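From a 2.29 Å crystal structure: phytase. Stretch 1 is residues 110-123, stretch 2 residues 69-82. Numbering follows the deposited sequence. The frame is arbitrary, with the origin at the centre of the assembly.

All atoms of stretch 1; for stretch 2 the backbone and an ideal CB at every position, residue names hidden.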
ATOM      1  N   TYR A 110      15.493  11.643 -26.617  1.00 25.27           N
ATOM      2  CA  TYR A 110      14.923  12.805 -25.984  1.00 24.71           C
ATOM      3  C   TYR A 110      13.406  12.562 -25.879  1.00 24.98           C
ATOM      4  O   TYR A 110      12.810  12.025 -26.820  1.00 24.18           O
ATOM      5  CB  TYR A 110      15.221  14.044 -26.793  1.00 24.17           C
ATOM      6  CG  TYR A 110      14.599  15.249 -26.166  1.00 23.77           C
ATOM      7  CD1 TYR A 110      14.880  15.579 -24.853  1.00 22.91           C
ATOM      8  CD2 TYR A 110      13.716  16.065 -26.881  1.00 24.04           C
ATOM      9  CE1 TYR A 110      14.281  16.689 -24.252  1.00 23.61           C
ATOM     10  CE2 TYR A 110      13.128  17.201 -26.281  1.00 21.45           C
ATOM     11  CZ  TYR A 110      13.410  17.487 -24.971  1.00 22.82           C
ATOM     12  OH  TYR A 110      12.839  18.568 -24.341  1.00 23.23           O
ATOM     13  N   PHE A 111      12.793  12.930 -24.744  1.00 24.69           N
ATOM     14  CA  PHE A 111      11.427  12.474 -24.467  1.00 25.01           C
ATOM     15  C   PHE A 111      10.303  13.221 -25.206  1.00 26.37           C
ATOM     16  O   PHE A 111       9.166  12.769 -25.259  1.00 26.82           O
ATOM     17  CB  PHE A 111      11.169  12.446 -22.981  1.00 24.42           C
ATOM     18  CG  PHE A 111      11.133  13.797 -22.329  1.00 22.63           C
ATOM     19  CD1 PHE A 111       9.933  14.470 -22.169  1.00 21.97           C
ATOM     20  CD2 PHE A 111      12.276  14.357 -21.815  1.00 22.07           C
ATOM     21  CE1 PHE A 111       9.884  15.689 -21.513  1.00 22.63           C
ATOM     22  CE2 PHE A 111      12.256  15.584 -21.189  1.00 22.05           C
ATOM     23  CZ  PHE A 111      11.065  16.255 -21.031  1.00 23.09           C
ATOM     24  N   VAL A 112      10.619  14.383 -25.746  1.00 27.98           N
ATOM     25  CA  VAL A 112       9.691  15.073 -26.595  1.00 29.89           C
ATOM     26  C   VAL A 112      10.059  14.719 -28.039  1.00 32.70           C
ATOM     27  O   VAL A 112      10.998  15.295 -28.605  1.00 32.82           O
ATOM     28  CB  VAL A 112       9.709  16.587 -26.365  1.00 29.02           C
ATOM     29  CG1 VAL A 112       8.569  17.224 -27.106  1.00 27.23           C
ATOM     30  CG2 VAL A 112       9.600  16.894 -24.865  1.00 28.10           C
ATOM     31  N   PRO A 113       9.298  13.792 -28.633  1.00 35.42           N
ATOM     32  CA  PRO A 113       9.620  13.295 -29.973  1.00 37.70           C
ATOM     33  C   PRO A 113       9.373  14.415 -30.984  1.00 39.50           C
ATOM     34  O   PRO A 113      10.213  14.700 -31.867  1.00 41.04           O
ATOM     35  CB  PRO A 113       8.623  12.137 -30.179  1.00 37.88           C
ATOM     36  CG  PRO A 113       7.433  12.434 -29.239  1.00 37.41           C
ATOM     37  CD  PRO A 113       8.031  13.232 -28.103  1.00 35.55           C
ATOM     38  N   ASP A 114       8.246  15.086 -30.809  1.00 40.19           N
ATOM     39  CA  ASP A 114       7.785  16.088 -31.750  1.00 40.27           C
ATOM     40  C   ASP A 114       7.556  17.371 -30.971  1.00 38.76           C
ATOM     41  O   ASP A 114       6.881  17.355 -29.940  1.00 39.52           O
ATOM     42  CB  ASP A 114       6.472  15.582 -32.333  1.00 41.61           C
ATOM     43  CG  ASP A 114       6.052  16.335 -33.569  1.00 45.38           C
ATOM     44  OD1 ASP A 114       6.626  17.445 -33.850  1.00 48.25           O
ATOM     45  OD2 ASP A 114       5.134  15.871 -34.307  1.00 49.25           O
ATOM     46  N   SER A 115       8.107  18.475 -31.454  1.00 36.95           N
ATOM     47  CA  SER A 115       8.017  19.739 -30.749  1.00 35.59           C
ATOM     48  C   SER A 115       6.606  20.324 -30.822  1.00 33.76           C
ATOM     49  O   SER A 115       6.275  21.306 -30.151  1.00 34.00           O
ATOM     50  CB  SER A 115       9.072  20.730 -31.272  1.00 36.42           C
ATOM     51  OG  SER A 115       8.651  21.390 -32.461  1.00 37.59           O
ATOM     52  N   VAL A 116       5.759  19.704 -31.616  1.00 31.67           N
ATOM     53  CA  VAL A 116       4.383  20.118 -31.650  1.00 30.84           C
ATOM     54  C   VAL A 116       3.701  19.823 -30.276  1.00 29.69           C
ATOM     55  O   VAL A 116       2.689  20.475 -29.926  1.00 28.80           O
ATOM     56  CB  VAL A 116       3.640  19.500 -32.869  1.00 30.96           C
ATOM     57  CG1 VAL A 116       3.239  18.067 -32.601  1.00 30.73           C
ATOM     58  CG2 VAL A 116       2.411  20.319 -33.200  1.00 32.87           C
ATOM     59  N   TYR A 117       4.268  18.878 -29.508  1.00 27.82           N
ATOM     60  CA  TYR A 117       3.716  18.557 -28.206  1.00 27.69           C
ATOM     61  C   TYR A 117       4.102  19.538 -27.130  1.00 26.55           C
ATOM     62  O   TYR A 117       3.472  19.560 -26.088  1.00 25.90           O
ATOM     63  CB  TYR A 117       4.028  17.127 -27.768  1.00 29.75           C
ATOM     64  CG  TYR A 117       3.428  16.117 -28.702  1.00 31.14           C
ATOM     65  CD1 TYR A 117       2.104  16.219 -29.104  1.00 32.00           C
ATOM     66  CD2 TYR A 117       4.185  15.078 -29.204  1.00 35.32           C
ATOM     67  CE1 TYR A 117       1.545  15.309 -29.983  1.00 34.55           C
ATOM     68  CE2 TYR A 117       3.626  14.133 -30.083  1.00 36.67           C
ATOM     69  CZ  TYR A 117       2.305  14.270 -30.470  1.00 33.29           C
ATOM     70  OH  TYR A 117       1.751  13.347 -31.337  1.00 34.66           O
ATOM     71  N   LEU A 118       5.106  20.375 -27.382  1.00 25.22           N
ATOM     72  CA  LEU A 118       5.444  21.338 -26.396  1.00 24.56           C
ATOM     73  C   LEU A 118       4.179  22.140 -26.108  1.00 24.08           C
ATOM     74  O   LEU A 118       3.386  22.405 -27.021  1.00 24.28           O
ATOM     75  CB  LEU A 118       6.623  22.236 -26.810  1.00 23.81           C
ATOM     76  CG  LEU A 118       7.992  21.574 -26.999  1.00 24.13           C
ATOM     77  CD1 LEU A 118       9.088  22.595 -27.455  1.00 23.32           C
ATOM     78  CD2 LEU A 118       8.436  20.806 -25.769  1.00 20.99           C
ATOM     79  N   GLU A 119       3.997  22.495 -24.838  1.00 22.72           N
ATOM     80  CA  GLU A 119       2.894  23.332 -24.382  1.00 23.08           C
ATOM     81  C   GLU A 119       1.581  22.534 -24.209  1.00 22.88           C
ATOM     82  O   GLU A 119       0.618  23.055 -23.675  1.00 24.24           O
ATOM     83  CB  GLU A 119       2.672  24.594 -25.282  1.00 22.35           C
ATOM     84  CG  GLU A 119       3.888  25.514 -25.517  1.00 20.92           C
ATOM     85  CD  GLU A 119       4.248  26.435 -24.361  1.00 25.61           C
ATOM     86  OE1 GLU A 119       3.565  26.390 -23.321  1.00 23.00           O
ATOM     87  OE2 GLU A 119       5.251  27.240 -24.470  1.00 27.43           O
ATOM     88  N   LYS A 120       1.555  21.281 -24.633  1.00 22.58           N
ATOM     89  CA  LYS A 120       0.302  20.518 -24.706  1.00 22.73           C
ATOM     90  C   LYS A 120       0.120  19.643 -23.487  1.00 21.81           C
ATOM     91  O   LYS A 120       1.095  19.170 -22.886  1.00 21.80           O
ATOM     92  CB  LYS A 120       0.277  19.585 -25.923  1.00 22.46           C
ATOM     93  CG  LYS A 120       0.550  20.228 -27.291  1.00 24.66           C
ATOM     94  CD  LYS A 120      -0.464  21.269 -27.699  1.00 25.26           C
ATOM     95  CE  LYS A 120      -0.378  21.537 -29.216  1.00 23.32           C
ATOM     96  NZ  LYS A 120       0.818  22.391 -29.475  1.00 23.43           N
ATOM     97  N   GLU A 121      -1.137  19.373 -23.170  1.00 21.21           N
ATOM     98  CA  GLU A 121      -1.471  18.344 -22.204  1.00 20.16           C
ATOM     99  C   GLU A 121      -0.907  17.045 -22.699  1.00 19.63           C
ATOM    100  O   GLU A 121      -0.945  16.763 -23.898  1.00 20.54           O
ATOM    101  CB  GLU A 121      -3.003  18.211 -22.097  1.00 20.65           C
ATOM    102  CG  GLU A 121      -3.677  19.345 -21.340  1.00 19.36           C
ATOM    103  CD  GLU A 121      -3.225  19.338 -19.899  1.00 21.38           C
ATOM    104  OE1 GLU A 121      -3.722  18.482 -19.145  1.00 21.04           O
ATOM    105  OE2 GLU A 121      -2.352  20.175 -19.525  1.00 24.56           O
ATOM    106  N   THR A 122      -0.381  16.232 -21.798  1.00 19.03           N
ATOM    107  CA  THR A 122      -0.152  14.821 -22.144  1.00 18.22           C
ATOM    108  C   THR A 122      -1.534  14.158 -22.130  1.00 18.31           C
ATOM    109  O   THR A 122      -2.405  14.525 -21.328  1.00 17.59           O
ATOM    110  CB  THR A 122       0.748  14.179 -21.115  1.00 18.39           C
ATOM    111  OG1 THR A 122       0.386  14.691 -19.812  1.00 18.28           O
ATOM    112  CG2 THR A 122       2.255  14.623 -21.334  1.00 16.79           C
ATOM    113  N   SER A 123      -1.729  13.189 -23.002  1.00 17.84           N
ATOM    114  CA  SER A 123      -3.012  12.539 -23.140  1.00 18.79           C
ATOM    115  C   SER A 123      -2.712  11.149 -23.638  1.00 18.94           C
ATOM    116  O   SER A 123      -1.599  10.904 -24.041  1.00 19.02           O
ATOM    117  CB  SER A 123      -3.856  13.262 -24.199  1.00 19.06           C
ATOM    118  OG  SER A 123      -3.275  13.027 -25.466  1.00 21.78           O
ATOM    119  N   UNK A  69      -5.993  24.022 -12.255  1.00 20.12           N
ATOM    120  CA  UNK A  69      -4.875  24.187 -13.170  1.00 20.24           C
ATOM    121  C   UNK A  69      -5.140  23.242 -14.347  1.00 20.56           C
ATOM    122  O   UNK A  69      -5.988  22.333 -14.249  1.00 21.15           O
ATOM    123  CB  UNK A  69      -3.535  23.896 -12.491  1.00 20.24           C
ATOM    124  N   UNK A  70      -4.453  23.455 -15.467  1.00 20.50           N
ATOM    125  CA  UNK A  70      -4.441  22.444 -16.520  1.00 19.88           C
ATOM    126  C   UNK A  70      -3.846  21.168 -15.912  1.00 20.68           C
ATOM    127  O   UNK A  70      -3.144  21.244 -14.874  1.00 21.04           O
ATOM    128  CB  UNK A  70      -3.646  22.911 -17.741  1.00 19.88           C
ATOM    129  N   UNK A  71      -4.090  20.006 -16.532  1.00 20.41           N
ATOM    130  CA  UNK A  71      -3.421  18.780 -16.069  1.00 19.98           C
ATOM    131  C   UNK A  71      -1.948  18.717 -16.492  1.00 19.47           C
ATOM    132  O   UNK A  71      -1.434  19.657 -17.112  1.00 19.07           O
ATOM    133  CB  UNK A  71      -4.159  17.552 -16.607  1.00 19.98           C
ATOM    134  N   UNK A  72      -1.296  17.595 -16.173  1.00 18.37           N
ATOM    135  CA  UNK A  72       0.060  17.318 -16.584  1.00 18.25           C
ATOM    136  C   UNK A  72       0.247  17.630 -18.067  1.00 18.51           C
ATOM    137  O   UNK A  72      -0.634  17.388 -18.882  1.00 19.07           O
ATOM    138  CB  UNK A  72       0.416  15.859 -16.291  1.00 18.25           C
ATOM    139  N   UNK A  73       1.408  18.153 -18.401  1.00 18.97           N
ATOM    140  CA  UNK A  73       1.700  18.572 -19.741  1.00 19.81           C
ATOM    141  C   UNK A  73       3.121  18.216 -20.119  1.00 20.95           C
ATOM    142  O   UNK A  73       3.947  17.810 -19.277  1.00 21.91           O
ATOM    143  CB  UNK A  73       1.463  20.076 -19.893  1.00 19.81           C
ATOM    144  N   UNK A  74       3.374  18.319 -21.423  1.00 21.51           N
ATOM    145  CA  UNK A  74       4.694  18.397 -21.976  1.00 20.92           C
ATOM    146  C   UNK A  74       5.330  19.689 -21.496  1.00 21.27           C
ATOM    147  O   UNK A  74       4.637  20.595 -21.007  1.00 21.29           O
ATOM    148  CB  UNK A  74       4.662  18.317 -23.504  1.00 20.92           C
ATOM    149  N   UNK A  75       6.650  19.785 -21.639  1.00 21.21           N
ATOM    150  CA  UNK A  75       7.339  21.010 -21.273  1.00 21.42           C
ATOM    151  C   UNK A  75       6.801  22.173 -22.097  1.00 21.76           C
ATOM    152  O   UNK A  75       6.276  21.983 -23.197  1.00 20.47           O
ATOM    153  CB  UNK A  75       8.849  20.862 -21.469  1.00 21.42           C
ATOM    154  N   UNK A  76       6.899  23.371 -21.538  1.00 23.00           N
ATOM    155  CA  UNK A  76       6.616  24.560 -22.292  1.00 24.90           C
ATOM    156  C   UNK A  76       7.696  24.667 -23.352  1.00 25.37           C
ATOM    157  O   UNK A  76       8.671  23.872 -23.389  1.00 24.82           O
ATOM    158  CB  UNK A  76       6.560  25.801 -21.400  1.00 24.90           C
ATOM    159  N   UNK A  77       7.546  25.654 -24.222  1.00 26.45           N
ATOM    160  CA  UNK A  77       8.527  25.822 -25.304  1.00 26.09           C
ATOM    161  C   UNK A  77       9.906  26.053 -24.730  1.00 25.51           C
ATOM    162  O   UNK A  77      10.847  25.343 -25.083  1.00 27.04           O
ATOM    163  CB  UNK A  77       8.139  26.984 -26.221  1.00 26.09           C
ATOM    164  N   UNK A  78      10.014  27.001 -23.813  1.00 25.18           N
ATOM    165  CA  UNK A  78      11.306  27.422 -23.285  1.00 25.21           C
ATOM    166  C   UNK A  78      12.026  26.269 -22.624  1.00 25.57           C
ATOM    167  O   UNK A  78      13.149  25.904 -23.001  1.00 26.73           O
ATOM    168  CB  UNK A  78      11.132  28.571 -22.289  1.00 25.21           C
ATOM    169  N   UNK A  79      11.346  25.672 -21.652  1.00 24.79           N
ATOM    170  CA  UNK A  79      11.851  24.537 -20.904  1.00 24.42           C
ATOM    171  C   UNK A  79      12.169  23.363 -21.797  1.00 23.45           C
ATOM    172  O   UNK A  79      13.271  22.847 -21.749  1.00 23.87           O
ATOM    173  CB  UNK A  79      10.840  24.116 -19.836  1.00 24.42           C
ATOM    174  N   UNK A  80      11.218  22.948 -22.621  1.00 22.77           N
ATOM    175  CA  UNK A  80      11.457  21.896 -23.603  1.00 22.51           C
ATOM    176  C   UNK A  80      12.725  22.141 -24.402  1.00 22.69           C
ATOM    177  O   UNK A  80      13.556  21.227 -24.558  1.00 22.22           O
ATOM    178  CB  UNK A  80      10.263  21.779 -24.552  1.00 22.51           C
ATOM    179  N   UNK A  81      12.912  23.383 -24.871  1.00 22.48           N
ATOM    180  CA  UNK A  81      14.099  23.673 -25.678  1.00 22.44           C
ATOM    181  C   UNK A  81      15.365  23.677 -24.859  1.00 22.84           C
ATOM    182  O   UNK A  81      16.430  23.248 -25.358  1.00 22.41           O
ATOM    183  CB  UNK A  81      13.946  25.023 -26.381  1.00 22.44           C
ATOM    184  N   UNK A  82      15.254  24.135 -23.604  1.00 22.94           N
ATOM    185  CA  UNK A  82      16.368  24.018 -22.680  1.00 23.60           C
ATOM    186  C   UNK A  82      16.699  22.559 -22.405  1.00 23.18           C
ATOM    187  O   UNK A  82      17.882  22.204 -22.322  1.00 24.28           O
ATOM    188  CB  UNK A  82      16.053  24.745 -21.371  1.00 23.60           C
TER

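Position 69 has nothing of stretch 1 within reach of its CB, so this contact sets no rule; it is Arg69. At 70 the CB points toward stretch 1 and lies 3.5 Å from Glu121 OE2, favouring a polar side chain of modest size. His70 fills it, and its ND1 donates to the O of residue 71 at 2.7 Å.

At 71 an ideal CB would stand 2.7 Å from Glu121 OE1, a clash, so glycine is the clear choice. With Gly71 the carboxylate packs against bare backbone: Glu121 OE2 lies 2.6 Å from Gly71 O.

At 72 the O accepts from Thr122 N at 3.1 Å. The CB runs sideways, 3.7 Å from Thr122 OG1, and many side chains would suit. Glu72 is found, its carboxylate bonded elsewhere in the structure.

Position 73 bridges to Glu121, CA to CA 4.0 Å. Its CB sits tightly beside Lys120 O and points sideways, which suits a long chain able to leave. Arg73 does so, and its NH1 turns back to the O of residue 74 at 3.0 Å.

At 74 the N donates to Lys120 O at 2.8 Å. The CB points toward a hollow lined by Val112, Pro113, Tyr117 and Thr122, where a large, flat or apolar side chain would fit. Tyr74 takes it. Tyr117 CB stands 3.4 Å over the centroid of the Tyr74 ring, while the two rings run nearly parallel but slid apart.

At 75 phi is -60° and the O accepts from Glu119 N at 2.9 Å. Phe111, Val112 and Leu118 offer apolar surface, so proline or a small aliphatic residue would suit. Pro75 packs its CG 3.7 Å from Phe111 CE1.

Position 76 points away overall, and a small polar residue could cap the helix that follows. Ser76 OG accepts a weak bond from the N of residue 79, at 3.4 Å.

At 77 the CB is 3.4 Å from Glu119 OE2, inviting a short donor. Thr77 gives two bonds to Glu119 OE2, from N and from OG1, each 2.8 Å.

At 78 and 79 the CB meets nothing of stretch 1, so many residues would suit; Gly78 and Ser79 are found. At 80 an ideal CB would fall 2.4 Å from Leu118 CD2, so glycine alone suits; with Gly80, Leu118 CD2 comes to 3.9 Å from Gly80 CA. Positions 81 and 82 point away and suit polar chains, Lys81 and Lys82.

Stretch 2 (69-82) RHGERYPSTGSGKK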
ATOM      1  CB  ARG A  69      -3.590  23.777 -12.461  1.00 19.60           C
ATOM      2  CG  ARG A  69      -2.358  24.103 -13.195  1.00 20.12           C
ATOM      3  CD  ARG A  69      -1.124  23.530 -12.571  1.00 21.08           C
ATOM      4  NE  ARG A  69       0.045  23.839 -13.375  1.00 20.90           N
ATOM      5  CZ  ARG A  69       1.276  23.494 -13.053  1.00 20.52           C
ATOM      6  NH1 ARG A  69       1.512  22.820 -11.942  1.00 21.87           N
ATOM      7  NH2 ARG A  69       2.281  23.823 -13.844  1.00 23.03           N
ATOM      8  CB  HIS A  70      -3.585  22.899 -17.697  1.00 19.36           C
ATOM      9  CG  HIS A  70      -2.188  23.298 -17.310  1.00 17.82           C
ATOM     10  ND1 HIS A  70      -1.190  22.381 -17.039  1.00 15.30           N
ATOM     11  CD2 HIS A  70      -1.632  24.522 -17.149  1.00 16.07           C
ATOM     12  CE1 HIS A  70      -0.086  23.023 -16.705  1.00 15.83           C
ATOM     13  NE2 HIS A  70      -0.317  24.327 -16.795  1.00 17.65           N
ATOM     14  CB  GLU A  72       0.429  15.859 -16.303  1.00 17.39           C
ATOM     15  CG  GLU A  72       0.526  15.487 -14.818  1.00 16.51           C
ATOM     16  CD  GLU A  72      -0.804  15.086 -14.161  1.00 16.53           C
ATOM     17  OE1 GLU A  72      -1.895  15.503 -14.597  1.00 13.89           O
ATOM     18  OE2 GLU A  72      -0.771  14.339 -13.170  1.00 17.31           O
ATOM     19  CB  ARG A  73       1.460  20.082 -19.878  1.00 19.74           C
ATOM     20  CG  ARG A  73       2.103  20.938 -18.772  1.00 20.22           C
ATOM     21  CD  ARG A  73       2.385  22.299 -19.292  1.00 23.04           C
ATOM     22  NE  ARG A  73       2.960  23.234 -18.351  1.00 26.41           N
ATOM     23  CZ  ARG A  73       4.265  23.443 -18.250  1.00 25.37           C
ATOM     24  NH1 ARG A  73       5.108  22.758 -18.990  1.00 26.94           N
ATOM     25  NH2 ARG A  73       4.730  24.325 -17.405  1.00 26.89           N
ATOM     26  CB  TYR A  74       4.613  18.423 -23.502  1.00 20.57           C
ATOM     27  CG  TYR A  74       4.529  17.050 -24.112  1.00 19.71           C
ATOM     28  CD1 TYR A  74       5.682  16.390 -24.540  1.00 18.29           C
ATOM     29  CD2 TYR A  74       3.293  16.403 -24.253  1.00 18.65           C
ATOM     30  CE1 TYR A  74       5.602  15.103 -25.117  1.00 18.66           C
ATOM     31  CE2 TYR A  74       3.207  15.132 -24.801  1.00 17.73           C
ATOM     32  CZ  TYR A  74       4.354  14.492 -25.227  1.00 19.48           C
ATOM     33  OH  TYR A  74       4.250  13.229 -25.756  1.00 21.45           O
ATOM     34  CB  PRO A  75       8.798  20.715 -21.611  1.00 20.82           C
ATOM     35  CG  PRO A  75       8.894  19.215 -21.670  1.00 22.00           C
ATOM     36  CD  PRO A  75       7.561  18.736 -22.118  1.00 20.68           C
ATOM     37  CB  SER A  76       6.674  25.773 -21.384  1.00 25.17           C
ATOM     38  OG  SER A  76       7.998  25.893 -20.910  1.00 28.65           O
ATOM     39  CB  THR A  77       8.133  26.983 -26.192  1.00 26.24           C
ATOM     40  OG1 THR A  77       6.810  26.731 -26.721  1.00 26.95           O
ATOM     41  CG2 THR A  77       9.112  27.062 -27.388  1.00 24.34           C
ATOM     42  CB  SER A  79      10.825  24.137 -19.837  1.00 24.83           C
ATOM     43  OG  SER A  79      10.738  25.177 -18.878  1.00 25.48           O
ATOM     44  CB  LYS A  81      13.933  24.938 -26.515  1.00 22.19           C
ATOM     45  CG  LYS A  81      12.953  24.686 -27.641  1.00 23.82           C
ATOM     46  CD  LYS A  81      12.920  25.773 -28.719  1.00 29.33           C
ATOM     47  CE  LYS A  81      12.123  25.254 -29.896  1.00 29.84           C
ATOM     48  NZ  LYS A  81      12.153  26.205 -31.031  1.00 35.20           N
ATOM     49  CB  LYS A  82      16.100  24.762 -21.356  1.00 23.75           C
ATOM     50  CG  LYS A  82      16.204  26.269 -21.491  1.00 25.86           C
ATOM     51  CD  LYS A  82      15.475  26.958 -20.331  1.00 29.60           C
ATOM     52  CE  LYS A  82      15.620  28.459 -20.370  1.00 32.04           C
ATOM     53  NZ  LYS A  82      17.064  28.844 -20.486  1.00 35.65           N
TER
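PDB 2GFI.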